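Local coordinates for protein luciferase-like monooxygenase (Streptomyces bottropensis, PDB 7BIP) that probably acts as a luciferase-like monooxygenase, an oxidoreductase that incorporates molecular oxygen, in biosynthesis of the polyketide rishirilide, at residues Y232-R244 with F288-P302. Sequence-based numbering, arbitrary orientation.
With EDO (1,2-ethanediol), chain I.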
ATOM      1  N   TYR A 232      20.843  10.535   7.191  1.00 14.63           N
ATOM      2  CA  TYR A 232      22.197  10.182   7.609  1.00 13.08           C
ATOM      3  C   TYR A 232      22.187   8.775   8.178  1.00 17.07           C
ATOM      4  O   TYR A 232      21.339   8.463   9.014  1.00 15.07           O
ATOM      5  CB  TYR A 232      22.721  11.121   8.695  1.00 13.59           C
ATOM      6  CG  TYR A 232      23.072  12.529   8.276  1.00 13.90           C
ATOM      7  CD1 TYR A 232      24.357  12.852   7.852  1.00 19.53           C
ATOM      8  CD2 TYR A 232      22.131  13.546   8.363  1.00 18.27           C
ATOM      9  CE1 TYR A 232      24.687  14.154   7.498  1.00 20.73           C
ATOM     10  CE2 TYR A 232      22.447  14.842   8.006  1.00 18.41           C
ATOM     11  CZ  TYR A 232      23.725  15.139   7.584  1.00 15.82           C
ATOM     12  OH  TYR A 232      24.026  16.423   7.230  1.00 16.28           O
ATOM     13  N   ASN A 233      23.148   7.947   7.771  1.00 14.44           N
ATOM     14  CA  ASN A 233      23.350   6.679   8.463  1.00 13.54           C
ATOM     15  C   ASN A 233      23.682   6.940   9.928  1.00 14.65           C
ATOM     16  O   ASN A 233      24.451   7.848  10.258  1.00 17.48           O
ATOM     17  CB  ASN A 233      24.458   5.872   7.791  1.00 17.65           C
ATOM     18  CG  ASN A 233      24.059   5.390   6.414  1.00 29.41           C
ATOM     19  OD1 ASN A 233      22.881   5.146   6.153  1.00 32.99           O
ATOM     20  ND2 ASN A 233      25.035   5.259   5.521  1.00 39.59           N
ATOM     21  N   CYS A 234      23.061   6.169  10.822  1.00 13.83           N
ATOM     22  CA  CYS A 234      23.176   6.488  12.239  1.00 13.32           C
ATOM     23  C   CYS A 234      23.351   5.210  13.040  1.00 13.98           C
ATOM     24  O   CYS A 234      22.559   4.271  12.899  1.00 17.18           O
ATOM     25  CB  CYS A 234      21.941   7.267  12.718  1.00 15.12           C
ATOM     26  SG  CYS A 234      22.005   7.674  14.455  1.00 17.77           S
ATOM     27  N   TYR A 235      24.388   5.179  13.874  1.00 12.37           N
ATOM     28  CA  TYR A 235      24.624   4.049  14.767  1.00 14.44           C
ATOM     29  C   TYR A 235      25.238   4.594  16.044  1.00 14.02           C
ATOM     30  O   TYR A 235      26.279   5.259  15.989  1.00 14.38           O
ATOM     31  CB  TYR A 235      25.550   3.005  14.109  1.00 12.73           C
ATOM     32  CG  TYR A 235      25.640   1.711  14.881  1.00 15.16           C
ATOM     33  CD1 TYR A 235      24.959   0.584  14.452  1.00 17.83           C
ATOM     34  CD2 TYR A 235      26.390   1.620  16.042  1.00 13.50           C
ATOM     35  CE1 TYR A 235      25.033  -0.606  15.162  1.00 20.36           C
ATOM     36  CE2 TYR A 235      26.466   0.452  16.756  1.00 13.85           C
ATOM     37  CZ  TYR A 235      25.782  -0.661  16.312  1.00 17.87           C
ATOM     38  OH  TYR A 235      25.848  -1.842  17.014  1.00 20.34           O
ATOM     39  N   LEU A 236      24.609   4.313  17.190  1.00 12.31           N
ATOM     40  CA  LEU A 236      25.098   4.788  18.478  1.00 12.30           C
ATOM     41  C   LEU A 236      25.396   3.610  19.391  1.00 12.44           C
ATOM     42  O   LEU A 236      24.657   2.619  19.402  1.00 15.33           O
ATOM     43  CB  LEU A 236      24.071   5.710  19.155  1.00 12.94           C
ATOM     44  CG  LEU A 236      24.071   7.201  18.803  1.00 20.89           C
ATOM     45  CD1 LEU A 236      23.786   7.436  17.339  1.00 22.96           C
ATOM     46  CD2 LEU A 236      23.049   7.972  19.660  1.00 17.98           C
ATOM     47  N   ALA A 237      26.474   3.729  20.165  1.00 12.46           N
ATOM     48  CA  ALA A 237      26.748   2.810  21.260  1.00 14.51           C
ATOM     49  C   ALA A 237      27.486   3.586  22.340  1.00 14.69           C
ATOM     50  O   ALA A 237      28.103   4.616  22.065  1.00 17.57           O
ATOM     51  CB  ALA A 237      27.565   1.597  20.799  1.00 13.84           C
ATOM     52  N   GLU A 238      27.404   3.094  23.586  1.00 15.08           N
ATOM     53  CA  GLU A 238      28.138   3.747  24.671  1.00 15.64           C
ATOM     54  C   GLU A 238      29.639   3.707  24.427  1.00 16.37           C
ATOM     55  O   GLU A 238      30.365   4.638  24.815  1.00 14.44           O
ATOM     56  CB  GLU A 238      27.811   3.083  26.018  1.00 18.26           C
ATOM     57  CG  GLU A 238      26.369   3.299  26.487  1.00 28.70           C
ATOM     58  CD  GLU A 238      26.172   4.647  27.182  1.00 50.30           C
ATOM     59  OE1 GLU A 238      27.103   5.483  27.151  1.00 57.87           O
ATOM     60  OE2 GLU A 238      25.084   4.873  27.758  1.00 56.90           O
ATOM     61  N   ASP A 239      30.118   2.623  23.814  1.00 15.09           N
ATOM     62  CA  ASP A 239      31.507   2.477  23.393  1.00 15.96           C
ATOM     63  C   ASP A 239      31.606   2.973  21.952  1.00 12.14           C
ATOM     64  O   ASP A 239      31.119   2.316  21.026  1.00 13.91           O
ATOM     65  CB  ASP A 239      31.933   1.014  23.531  1.00 17.27           C
ATOM     66  CG  ASP A 239      33.325   0.734  22.979  1.00 20.79           C
ATOM     67  OD1 ASP A 239      34.007   1.672  22.505  1.00 15.48           O
ATOM     68  OD2 ASP A 239      33.748  -0.444  23.029  1.00 18.19           O
ATOM     69  N   GLY A 240      32.231   4.138  21.766  1.00 13.89           N
ATOM     70  CA  GLY A 240      32.325   4.724  20.442  1.00 13.99           C
ATOM     71  C   GLY A 240      33.133   3.905  19.465  1.00 13.52           C
ATOM     72  O   GLY A 240      32.914   4.014  18.256  1.00 14.71           O
ATOM     73  N   GLN A 241      34.052   3.072  19.960  1.00 12.69           N
ATOM     74  CA  GLN A 241      34.799   2.192  19.063  1.00 11.13           C
ATOM     75  C   GLN A 241      33.950   1.020  18.589  1.00 12.55           C
ATOM     76  O   GLN A 241      34.128   0.550  17.461  1.00 12.96           O
ATOM     77  CB  GLN A 241      36.070   1.695  19.766  1.00 12.96           C
ATOM     78  CG  GLN A 241      37.030   2.809  20.143  1.00 17.22           C
ATOM     79  CD  GLN A 241      37.919   3.252  18.985  1.00 14.65           C
ATOM     80  OE1 GLN A 241      37.432   3.534  17.887  1.00 14.79           O
ATOM     81  NE2 GLN A 241      39.222   3.331  19.232  1.00 12.24           N
ATOM     82  N   GLU A 242      33.038   0.532  19.436  1.00 14.03           N
ATOM     83  CA  GLU A 242      32.053  -0.447  18.990  1.00 14.10           C
ATOM     84  C   GLU A 242      31.105   0.168  17.964  1.00 14.46           C
ATOM     85  O   GLU A 242      30.771  -0.469  16.954  1.00 15.96           O
ATOM     86  CB  GLU A 242      31.278  -0.987  20.197  1.00 14.68           C
ATOM     87  CG  GLU A 242      30.119  -1.911  19.830  1.00 17.13           C
ATOM     88  CD  GLU A 242      29.304  -2.353  21.039  1.00 18.94           C
ATOM     89  OE1 GLU A 242      29.713  -2.069  22.191  1.00 19.01           O
ATOM     90  OE2 GLU A 242      28.246  -2.983  20.832  1.00 20.57           O
ATOM     91  N   ALA A 243      30.691   1.422  18.184  1.00 13.14           N
ATOM     92  CA  ALA A 243      29.837   2.092  17.207  1.00 14.09           C
ATOM     93  C   ALA A 243      30.548   2.219  15.870  1.00 14.21           C
ATOM     94  O   ALA A 243      29.959   1.968  14.812  1.00 15.00           O
ATOM     95  CB  ALA A 243      29.406   3.471  17.721  1.00 14.28           C
ATOM     96  N   ARG A 244      31.826   2.607  15.901  1.00 12.59           N
ATOM     97  CA  ARG A 244      32.606   2.667  14.671  1.00 14.16           C
ATOM     98  C   ARG A 244      32.700   1.305  13.998  1.00 19.56           C
ATOM     99  O   ARG A 244      32.564   1.200  12.772  1.00 16.72           O
ATOM    100  CB  ARG A 244      33.999   3.203  14.982  1.00 12.94           C
ATOM    101  CG  ARG A 244      35.013   3.043  13.842  1.00 13.88           C
ATOM    102  CD  ARG A 244      36.298   3.597  14.338  1.00 16.19           C
ATOM    103  NE  ARG A 244      37.397   3.684  13.387  1.00 17.81           N
ATOM    104  CZ  ARG A 244      38.564   3.071  13.585  1.00 18.82           C
ATOM    105  NH1 ARG A 244      38.728   2.301  14.659  1.00 20.46           N
ATOM    106  NH2 ARG A 244      39.566   3.222  12.727  1.00 15.35           N
ATOM    107  N   PHE A 288      35.698   5.355   5.861  1.00 24.65           N
ATOM    108  CA  PHE A 288      34.608   5.542   6.814  1.00 16.85           C
ATOM    109  C   PHE A 288      34.958   6.598   7.858  1.00 18.50           C
ATOM    110  O   PHE A 288      34.131   7.464   8.178  1.00 18.69           O
ATOM    111  CB  PHE A 288      34.253   4.220   7.493  1.00 22.66           C
ATOM    112  CG  PHE A 288      33.150   4.358   8.494  1.00 22.81           C
ATOM    113  CD1 PHE A 288      31.846   4.578   8.071  1.00 19.88           C
ATOM    114  CD2 PHE A 288      33.418   4.322   9.853  1.00 21.50           C
ATOM    115  CE1 PHE A 288      30.823   4.737   8.988  1.00 22.28           C
ATOM    116  CE2 PHE A 288      32.393   4.479  10.776  1.00 17.75           C
ATOM    117  CZ  PHE A 288      31.098   4.682  10.341  1.00 19.31           C
ATOM    118  N   ASP A 289      36.169   6.534   8.420  1.00 19.87           N
ATOM    119  CA  ASP A 289      36.553   7.526   9.423  1.00 20.20           C
ATOM    120  C   ASP A 289      36.539   8.937   8.841  1.00 22.65           C
ATOM    121  O   ASP A 289      36.161   9.897   9.528  1.00 19.21           O
ATOM    122  CB  ASP A 289      37.933   7.201   9.999  1.00 19.70           C
ATOM    123  CG  ASP A 289      37.939   5.938  10.852  1.00 24.85           C
ATOM    124  OD1 ASP A 289      36.864   5.540  11.376  1.00 20.00           O
ATOM    125  OD2 ASP A 289      39.027   5.345  10.999  1.00 22.66           O
ATOM    126  N   ARG A 290      36.955   9.095   7.583  1.00 19.79           N
ATOM    127  CA  ARG A 290      36.905  10.426   6.984  1.00 20.48           C
ATOM    128  C   ARG A 290      35.463  10.889   6.804  1.00 22.12           C
ATOM    129  O   ARG A 290      35.147  12.060   7.040  1.00 22.45           O
ATOM    130  CB  ARG A 290      37.650  10.444   5.649  1.00 29.64           C
ATOM    131  CG  ARG A 290      38.976  11.173   5.739  1.00 49.54           C
ATOM    132  CD  ARG A 290      39.708  11.238   4.402  1.00 60.49           C
ATOM    133  NE  ARG A 290      40.211   9.936   3.962  1.00 66.40           N
ATOM    134  CZ  ARG A 290      41.206   9.269   4.542  1.00 69.84           C
ATOM    135  NH1 ARG A 290      41.582   8.094   4.056  1.00 67.95           N
ATOM    136  NH2 ARG A 290      41.828   9.766   5.605  1.00 73.10           N
ATOM    137  N   ALA A 291      34.570   9.983   6.408  1.00 20.70           N
ATOM    138  CA  ALA A 291      33.160  10.343   6.303  1.00 19.09           C
ATOM    139  C   ALA A 291      32.605  10.805   7.646  1.00 19.41           C
ATOM    140  O   ALA A 291      31.859  11.792   7.714  1.00 19.37           O
ATOM    141  CB  ALA A 291      32.349   9.160   5.773  1.00 23.48           C
ATOM    142  N   VAL A 292      32.960  10.107   8.726  1.00 17.85           N
ATOM    143  CA  VAL A 292      32.490  10.499  10.050  1.00 17.49           C
ATOM    144  C   VAL A 292      33.066  11.853  10.442  1.00 18.45           C
ATOM    145  O   VAL A 292      32.357  12.713  10.979  1.00 18.25           O
ATOM    146  CB  VAL A 292      32.843   9.406  11.081  1.00 15.65           C
ATOM    147  CG1 VAL A 292      32.591   9.896  12.506  1.00 15.73           C
ATOM    148  CG2 VAL A 292      32.022   8.140  10.804  1.00 15.68           C
ATOM    149  N   ALA A 293      34.360  12.064  10.188  1.00 16.56           N
ATOM    150  CA  ALA A 293      34.983  13.345  10.509  1.00 15.38           C
ATOM    151  C   ALA A 293      34.365  14.480   9.707  1.00 17.90           C
ATOM    152  O   ALA A 293      34.305  15.621  10.184  1.00 21.02           O
ATOM    153  CB  ALA A 293      36.482  13.274  10.247  1.00 21.19           C
ATOM    154  N   GLU A 294      33.902  14.190   8.497  1.00 16.15           N
ATOM    155  CA  GLU A 294      33.275  15.188   7.639  1.00 22.28           C
ATOM    156  C   GLU A 294      31.788  15.336   7.902  1.00 21.77           C
ATOM    157  O   GLU A 294      31.126  16.108   7.198  1.00 22.97           O
ATOM    158  CB  GLU A 294      33.502  14.834   6.165  1.00 22.63           C
ATOM    159  CG  GLU A 294      34.947  14.967   5.717  1.00 28.47           C
ATOM    160  CD  GLU A 294      35.171  14.511   4.290  1.00 34.28           C
ATOM    161  OE1 GLU A 294      36.310  14.643   3.803  1.00 40.94           O
ATOM    162  OE2 GLU A 294      34.212  14.021   3.652  1.00 37.96           O
ATOM    163  N   ARG A 295      31.255  14.607   8.884  1.00 17.31           N
ATOM    164  CA  ARG A 295      29.835  14.645   9.238  1.00 17.06           C
ATOM    165  C   ARG A 295      28.963  14.195   8.069  1.00 19.13           C
ATOM    166  O   ARG A 295      27.902  14.759   7.800  1.00 21.89           O
ATOM    167  CB  ARG A 295      29.428  16.032   9.743  1.00 18.79           C
ATOM    168  CG  ARG A 295      29.813  16.287  11.209  1.00 16.90           C
ATOM    169  CD  ARG A 295      31.279  16.637  11.399  1.00 21.95           C
ATOM    170  NE  ARG A 295      31.546  16.880  12.815  1.00 23.53           N
ATOM    171  CZ  ARG A 295      31.953  15.952  13.675  1.00 20.58           C
ATOM    172  NH1 ARG A 295      32.139  16.273  14.947  1.00 19.39           N
ATOM    173  NH2 ARG A 295      32.182  14.709  13.264  1.00 19.04           N
ATOM    174  N   LYS A 296      29.409  13.147   7.376  1.00 19.89           N
ATOM    175  CA  LYS A 296      28.613  12.503   6.343  1.00 17.15           C
ATOM    176  C   LYS A 296      27.863  11.289   6.866  1.00 15.92           C
ATOM    177  O   LYS A 296      27.079  10.691   6.121  1.00 18.88           O
ATOM    178  CB  LYS A 296      29.503  12.105   5.164  1.00 19.13           C
ATOM    179  CG  LYS A 296      30.015  13.302   4.376  1.00 26.18           C
ATOM    180  CD  LYS A 296      30.956  12.867   3.273  1.00 31.04           C
ATOM    181  CE  LYS A 296      30.978  13.874   2.138  1.00 36.38           C
ATOM    182  NZ  LYS A 296      32.025  14.912   2.343  1.00 37.96           N
ATOM    183  N   ALA A 297      28.078  10.934   8.129  1.00 16.36           N
ATOM    184  CA  ALA A 297      27.421   9.825   8.805  1.00 16.67           C
ATOM    185  C   ALA A 297      27.465  10.122  10.293  1.00 19.56           C
ATOM    186  O   ALA A 297      28.438  10.698  10.786  1.00 21.21           O
ATOM    187  CB  ALA A 297      28.111   8.489   8.512  1.00 22.29           C
ATOM    188  N   LEU A 298      26.413   9.724  11.003  1.00 14.15           N
ATOM    189  CA  LEU A 298      26.254  10.037  12.425  1.00 13.22           C
ATOM    190  C   LEU A 298      26.489   8.748  13.205  1.00 15.95           C
ATOM    191  O   LEU A 298      25.550   8.088  13.658  1.00 15.18           O
ATOM    192  CB  LEU A 298      24.860  10.631  12.714  1.00 15.10           C
ATOM    193  CG  LEU A 298      24.564  11.954  12.013  1.00 17.20           C
ATOM    194  CD1 LEU A 298      23.177  12.449  12.360  1.00 16.32           C
ATOM    195  CD2 LEU A 298      25.609  12.975  12.449  1.00 16.64           C
ATOM    196  N   VAL A 299      27.762   8.396  13.365  1.00 14.71           N
ATOM    197  CA  VAL A 299      28.161   7.132  13.977  1.00 12.99           C
ATOM    198  C   VAL A 299      29.124   7.444  15.110  1.00 12.83           C
ATOM    199  O   VAL A 299      30.132   8.127  14.897  1.00 18.44           O
ATOM    200  CB  VAL A 299      28.812   6.185  12.952  1.00 12.50           C
ATOM    201  CG1 VAL A 299      29.317   4.891  13.635  1.00 13.75           C
ATOM    202  CG2 VAL A 299      27.828   5.865  11.806  1.00 13.05           C
ATOM    203  N   GLY A 300      28.809   6.971  16.312  1.00 12.99           N
ATOM    204  CA  GLY A 300      29.705   7.146  17.448  1.00 13.78           C
ATOM    205  C   GLY A 300      28.931   7.012  18.754  1.00 16.07           C
ATOM    206  O   GLY A 300      27.824   6.477  18.780  1.00 14.18           O
ATOM    207  N   THR A 301      29.543   7.498  19.835  1.00 13.40           N
ATOM    208  CA  THR A 301      28.808   7.651  21.083  1.00 13.70           C
ATOM    209  C   THR A 301      27.761   8.743  20.924  1.00 14.96           C
ATOM    210  O   THR A 301      27.813   9.535  19.980  1.00 13.62           O
ATOM    211  CB  THR A 301      29.732   8.040  22.230  1.00 15.74           C
ATOM    212  OG1 THR A 301      30.276   9.341  21.955  1.00 15.60           O
ATOM    213  CG2 THR A 301      30.844   7.038  22.404  1.00 15.55           C
ATOM    214  N   PRO A 302      26.805   8.830  21.852  1.00 13.46           N
ATOM    215  CA  PRO A 302      25.934  10.020  21.889  1.00 14.21           C
ATOM    216  C   PRO A 302      26.707  11.329  21.960  1.00 18.01           C
ATOM    217  O   PRO A 302      26.254  12.348  21.415  1.00 15.84           O
ATOM    218  CB  PRO A 302      25.088   9.790  23.151  1.00 16.49           C
ATOM    219  CG  PRO A 302      25.027   8.292  23.281  1.00 19.89           C
ATOM    220  CD  PRO A 302      26.363   7.779  22.792  1.00 16.84           C
TER
HETATM  221  C1  EDO I 407      22.176   4.334   1.718  1.00 53.32           C
HETATM  222  O1  EDO I 407      21.744   3.316   2.625  1.00 54.08           O
HETATM  223  C2  EDO I 407      21.372   5.602   1.976  1.00 57.23           C
HETATM  224  O2  EDO I 407      21.973   6.340   3.046  1.00 62.18           O
HETATM  225  O   HOH W   1      26.608  16.889   6.637  1.00 22.44           O
HETATM  226  O   HOH W   2      25.166   8.683   5.909  1.00 18.82           O
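Residues 298-300 run parallel to strand 232-236, the axes 4.6 Å apart at 19°. Leu298 N donates to Asn233 O at 2.8 Å. Tyr235 lies between two bonds: its N gives to Leu298 O, and its O accepts from Gly300 N. A weak bond from Ala237 N to Gly300 O ends the pairing. Leu298 sets CG and CD1 against Tyr232 CB, with CG to CB at 3.9 Å. The Tyr232 ring is swung beside its own backbone N (chi1 -72°) and turns an edge to the 295-297 turn, with CE1 3.3 Å from Arg295 O. One water links Tyr232 OH to that carbonyl; a second joins Asn233 N to Lys296 O. A Schellman motif at Arg295 ends helix 287-293, and Arg295 NE also pairs with Asp311. Strand 228-236 belongs to the parallel barrel sheet of this TIM-barrel family. Tyr232 and Cys234 bond to strand 320-324 through their backbones, while Asn233 and Tyr235 turn theirs to 298-300. Val299 CG1 reaches Ala243 O on helix 240-262 and meets the edge of the Phe288 ring. Thr301 packs its CG2 closely on Gly240, while its OG1 accepts from Glu304 N as the N-cap of helix 302-316. Farther out, the extended Arg244 grips Asp289 side-on in a salt bridge. Arg244 NE meets Asp289 OD1 and NH2 meets OD2, both at 2.8 Å through syn lone pairs, with guanidinium and carboxylate planes 23° apart.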